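Local coordinates for protein glycoside Hydrolase (PDB 5T99) that probably cleaves galactose-containing sugar chains released from agarose, as a family 2 glycoside hydrolase with a pocket that holds galacto-isofagomine, at residues 647-659 with 670-682. Residues are numbered along the deposited sequence; the frame is centred on the assembly and turned at random.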
# COMPACT_ATOMS: atom_id res chain seq x y z
N LEU A 647 -16.06 29.30 26.30
CA LEU A 647 -15.92 30.25 25.20
C LEU A 647 -17.04 30.11 24.18
O LEU A 647 -16.97 30.71 23.12
CB LEU A 647 -14.58 30.06 24.50
CG LEU A 647 -13.33 30.31 25.34
CD1 LEU A 647 -12.10 29.76 24.63
CD2 LEU A 647 -13.15 31.78 25.65
N GLY A 648 -18.06 29.32 24.50
CA GLY A 648 -19.24 29.17 23.64
C GLY A 648 -19.38 27.80 22.99
O GLY A 648 -18.40 27.11 22.71
N LYS A 649 -20.64 27.41 22.80
CA LYS A 649 -21.00 26.23 22.03
C LYS A 649 -20.85 26.55 20.55
O LYS A 649 -21.00 27.71 20.14
CB LYS A 649 -22.46 25.83 22.31
CG LYS A 649 -22.68 24.99 23.57
CD LYS A 649 -24.09 25.07 24.15
CE LYS A 649 -25.20 25.22 23.10
NZ LYS A 649 -26.56 25.01 23.68
N ARG A 650 -20.56 25.53 19.74
CA ARG A 650 -20.69 25.62 18.29
C ARG A 650 -21.27 24.34 17.70
O ARG A 650 -20.73 23.25 17.88
CB ARG A 650 -19.35 26.00 17.66
CG ARG A 650 -19.22 27.50 17.39
CD ARG A 650 -17.87 28.01 17.80
NE ARG A 650 -17.76 29.47 17.83
CZ ARG A 650 -18.24 30.26 18.79
NH1 ARG A 650 -18.04 31.57 18.72
NH2 ARG A 650 -18.93 29.77 19.82
N VAL A 651 -22.41 24.49 17.01
CA VAL A 651 -23.15 23.37 16.46
C VAL A 651 -22.65 23.09 15.04
O VAL A 651 -22.55 24.01 14.22
CB VAL A 651 -24.66 23.67 16.46
CG1 VAL A 651 -25.46 22.51 15.86
CG2 VAL A 651 -25.14 24.00 17.87
N LYS A 652 -22.31 21.83 14.76
CA LYS A 652 -21.84 21.45 13.43
C LYS A 652 -22.98 21.54 12.42
O LYS A 652 -24.09 21.09 12.71
CB LYS A 652 -21.26 20.03 13.43
CG LYS A 652 -20.39 19.75 12.24
CD LYS A 652 -19.68 18.43 12.38
CE LYS A 652 -18.87 18.09 11.15
NZ LYS A 652 -18.38 16.70 11.25
N GLY A 653 -22.71 22.15 11.26
CA GLY A 653 -23.75 22.41 10.25
C GLY A 653 -24.49 23.72 10.41
O GLY A 653 -25.39 24.02 9.65
N ARG A 654 -24.09 24.52 11.40
CA ARG A 654 -24.79 25.75 11.77
C ARG A 654 -23.79 26.88 11.98
O ARG A 654 -23.87 27.91 11.33
CB ARG A 654 -25.62 25.49 13.02
CG ARG A 654 -26.58 26.60 13.42
CD ARG A 654 -27.59 26.06 14.43
NE ARG A 654 -28.03 27.04 15.42
CZ ARG A 654 -27.29 27.52 16.44
NH1 ARG A 654 -26.02 27.15 16.62
NH2 ARG A 654 -27.83 28.40 17.28
N ASP A 655 -22.83 26.66 12.87
CA ASP A 655 -21.72 27.58 13.07
C ASP A 655 -20.55 27.18 12.15
O ASP A 655 -19.71 26.34 12.49
CB ASP A 655 -21.33 27.60 14.55
CG ASP A 655 -22.50 28.01 15.44
OD1 ASP A 655 -23.02 29.13 15.24
OD2 ASP A 655 -22.92 27.22 16.31
N LEU A 656 -20.54 27.82 10.99
CA LEU A 656 -19.66 27.45 9.88
C LEU A 656 -18.32 28.12 10.08
O LEU A 656 -18.25 29.15 10.74
CB LEU A 656 -20.29 27.87 8.55
CG LEU A 656 -21.74 27.39 8.34
CD1 LEU A 656 -22.33 27.97 7.06
CD2 LEU A 656 -21.81 25.87 8.36
N THR A 657 -17.27 27.52 9.52
CA THR A 657 -15.92 28.07 9.59
C THR A 657 -15.51 28.51 8.19
O THR A 657 -15.51 27.71 7.25
CB THR A 657 -14.91 27.03 10.10
OG1 THR A 657 -15.32 26.54 11.38
CG2 THR A 657 -13.50 27.64 10.21
N GLU A 658 -15.16 29.79 8.05
CA GLU A 658 -14.70 30.35 6.78
C GLU A 658 -13.26 29.92 6.53
O GLU A 658 -12.40 30.10 7.40
CB GLU A 658 -14.80 31.88 6.81
CG GLU A 658 -14.37 32.57 5.53
CD GLU A 658 -14.84 34.02 5.45
OE1 GLU A 658 -14.49 34.82 6.35
OE2 GLU A 658 -15.55 34.35 4.48
N ILE A 659 -12.99 29.37 5.35
CA ILE A 659 -11.63 28.98 4.97
C ILE A 659 -11.25 29.55 3.60
O ILE A 659 -12.10 29.66 2.71
CB ILE A 659 -11.44 27.44 5.02
CG1 ILE A 659 -12.48 26.71 4.15
CG2 ILE A 659 -11.54 26.94 6.45
CD1 ILE A 659 -12.16 25.24 3.94
N THR A 670 -13.48 32.56 -0.70
CA THR A 670 -13.60 31.79 0.55
C THR A 670 -14.79 30.82 0.54
O THR A 670 -15.76 31.01 -0.20
CB THR A 670 -13.77 32.73 1.76
OG1 THR A 670 -14.94 33.54 1.58
CG2 THR A 670 -12.53 33.61 1.93
N PHE A 671 -14.69 29.80 1.40
CA PHE A 671 -15.73 28.78 1.55
C PHE A 671 -16.21 28.71 3.01
O PHE A 671 -15.40 28.66 3.95
CB PHE A 671 -15.17 27.42 1.08
CG PHE A 671 -16.15 26.27 1.22
CD1 PHE A 671 -17.31 26.24 0.44
CD2 PHE A 671 -15.92 25.24 2.13
CE1 PHE A 671 -18.21 25.19 0.57
CE2 PHE A 671 -16.82 24.19 2.26
CZ PHE A 671 -17.97 24.17 1.48
N GLN A 672 -17.54 28.76 3.20
CA GLN A 672 -18.15 28.53 4.52
C GLN A 672 -18.30 27.02 4.76
O GLN A 672 -19.24 26.40 4.26
CB GLN A 672 -19.52 29.22 4.63
CG GLN A 672 -19.54 30.73 4.39
CD GLN A 672 -18.56 31.51 5.26
OE1 GLN A 672 -17.67 32.20 4.75
NE2 GLN A 672 -18.70 31.40 6.58
N SER A 673 -17.38 26.43 5.53
CA SER A 673 -17.34 24.98 5.75
C SER A 673 -18.14 24.52 6.96
O SER A 673 -17.96 25.01 8.07
CB SER A 673 -15.89 24.50 5.89
OG SER A 673 -15.84 23.12 6.17
N LYS A 674 -19.02 23.54 6.74
CA LYS A 674 -19.74 22.90 7.85
C LYS A 674 -18.93 21.78 8.50
O LYS A 674 -19.45 21.12 9.40
CB LYS A 674 -21.11 22.38 7.40
CG LYS A 674 -21.13 21.20 6.43
CD LYS A 674 -22.58 20.79 6.19
CE LYS A 674 -22.75 19.79 5.05
NZ LYS A 674 -24.14 19.80 4.49
N TYR A 675 -17.69 21.57 8.09
CA TYR A 675 -16.91 20.41 8.53
C TYR A 675 -15.87 20.74 9.61
O TYR A 675 -15.17 19.84 10.06
CB TYR A 675 -16.24 19.77 7.30
CG TYR A 675 -17.25 19.45 6.22
CD1 TYR A 675 -18.08 18.34 6.33
CD2 TYR A 675 -17.40 20.28 5.10
CE1 TYR A 675 -19.03 18.05 5.36
CE2 TYR A 675 -18.34 20.00 4.12
CZ TYR A 675 -19.15 18.89 4.25
OH TYR A 675 -20.09 18.62 3.27
N ARG A 676 -15.78 22.01 10.00
CA ARG A 676 -14.94 22.47 11.09
C ARG A 676 -15.74 23.38 12.02
O ARG A 676 -16.64 24.09 11.56
CB ARG A 676 -13.73 23.24 10.57
CG ARG A 676 -13.12 22.66 9.32
CD ARG A 676 -11.84 23.38 8.95
NE ARG A 676 -11.32 22.90 7.68
CZ ARG A 676 -10.07 23.06 7.26
NH1 ARG A 676 -9.16 23.66 8.02
NH2 ARG A 676 -9.72 22.59 6.07
N LEU A 677 -15.41 23.34 13.31
CA LEU A 677 -15.95 24.25 14.32
C LEU A 677 -14.81 25.14 14.74
O LEU A 677 -13.69 24.67 14.87
CB LEU A 677 -16.47 23.48 15.54
CG LEU A 677 -17.59 22.46 15.35
CD1 LEU A 677 -17.91 21.79 16.67
CD2 LEU A 677 -18.84 23.11 14.77
N SER A 678 -15.08 26.43 14.95
CA SER A 678 -13.99 27.39 15.17
C SER A 678 -14.27 28.46 16.22
O SER A 678 -15.39 28.94 16.38
CB SER A 678 -13.60 28.06 13.84
OG SER A 678 -14.75 28.57 13.20
N TRP A 679 -13.20 28.83 16.92
CA TRP A 679 -13.20 29.90 17.91
C TRP A 679 -12.01 30.80 17.62
O TRP A 679 -10.97 30.32 17.14
CB TRP A 679 -13.05 29.32 19.32
CG TRP A 679 -14.25 28.58 19.85
CD1 TRP A 679 -15.18 29.05 20.73
CD2 TRP A 679 -14.61 27.22 19.57
NE1 TRP A 679 -16.11 28.07 21.00
CE2 TRP A 679 -15.78 26.94 20.31
CE3 TRP A 679 -14.07 26.21 18.76
CZ2 TRP A 679 -16.42 25.70 20.26
CZ3 TRP A 679 -14.70 24.98 18.71
CH2 TRP A 679 -15.87 24.73 19.46
N ASP A 680 -12.15 32.09 17.93
CA ASP A 680 -11.02 33.02 17.98
C ASP A 680 -10.72 33.31 19.45
O ASP A 680 -11.51 33.96 20.13
CB ASP A 680 -11.33 34.32 17.22
CG ASP A 680 -10.94 34.25 15.76
OD1 ASP A 680 -9.74 34.04 15.45
OD2 ASP A 680 -11.84 34.41 14.91
N VAL A 681 -9.58 32.81 19.91
CA VAL A 681 -9.25 32.80 21.33
C VAL A 681 -8.03 33.68 21.58
O VAL A 681 -6.98 33.43 20.99
CB VAL A 681 -8.94 31.36 21.81
CG1 VAL A 681 -8.75 31.33 23.33
CG2 VAL A 681 -10.05 30.41 21.38
N PRO A 682 -8.16 34.72 22.43
CA PRO A 682 -6.95 35.41 22.90
C PRO A 682 -6.15 34.51 23.83
O PRO A 682 -6.71 33.93 24.77
CB PRO A 682 -7.51 36.64 23.63
CG PRO A 682 -8.86 36.86 23.03
CD PRO A 682 -9.38 35.47 22.77
O HOH W 1 -15.09 32.93 18.20
O HOH W 2 -15.36 17.90 11.88
O HOH W 3 -20.07 23.74 11.29
O HOH W 4 -17.74 26.93 14.30
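Leu647 sets its CB beside Trp679 CD1 and crosses Val681 with its CD1 at about a right angle. Gly648 O takes the indole N-H: Trp679 NE1 to Gly648 O is 3.0 Å, with the oxygen in the ring plane. Arg650 lies over one face of the same indole. Its CD is 3.4 Å from Trp679 CE2, and the guanidinium stacks on the ring with planes 25° apart. The chain bends at chi2 (136°), which turns it along the ring, and NE makes a weak bond to Ser678 O. Were Trp679 replaced by an alanine, Gly648 O would probably lose its indole donor and the Arg650 guanidinium the flat face it lies on. Lys652 CG, anti to the backbone N (chi1 -162°), starts an extended chain that passes Lys674 O on the way to Thr633 O, which NZ bonds. Asp655 O reaches Ser678 N through a water. Leu656 lays CD2 alongside Lys674 CB at 3.7 Å. The buried Thr657 hydroxyl is gripped twice: OG1 donates to Arg676 O at 2.8 Å, from well above the carbonyl plane, and accepts from Ser678 OG at 2.8 Å. Thr657 also pairs with Ser673 through two backbone bonds. Glu658 OE2 receives Thr670 OG1 at 3.1 Å. Ile659 forms the next hydrogen-bonded pair with Phe671, and its CD1 meets the ring edge. Helix 534-543 packs against Phe671 and Tyr675; its Asp535 accepts from Ser673 OG and salt-bridges Arg676, whose NH1 bonds Tyr523 O. Strands 645-651 and 677-682 belong to facing antiparallel sheets, with Trp679 between them. This is a beta-sandwich, within the DUF4982 region, with beta hairpin 657-660/670-673 beside it.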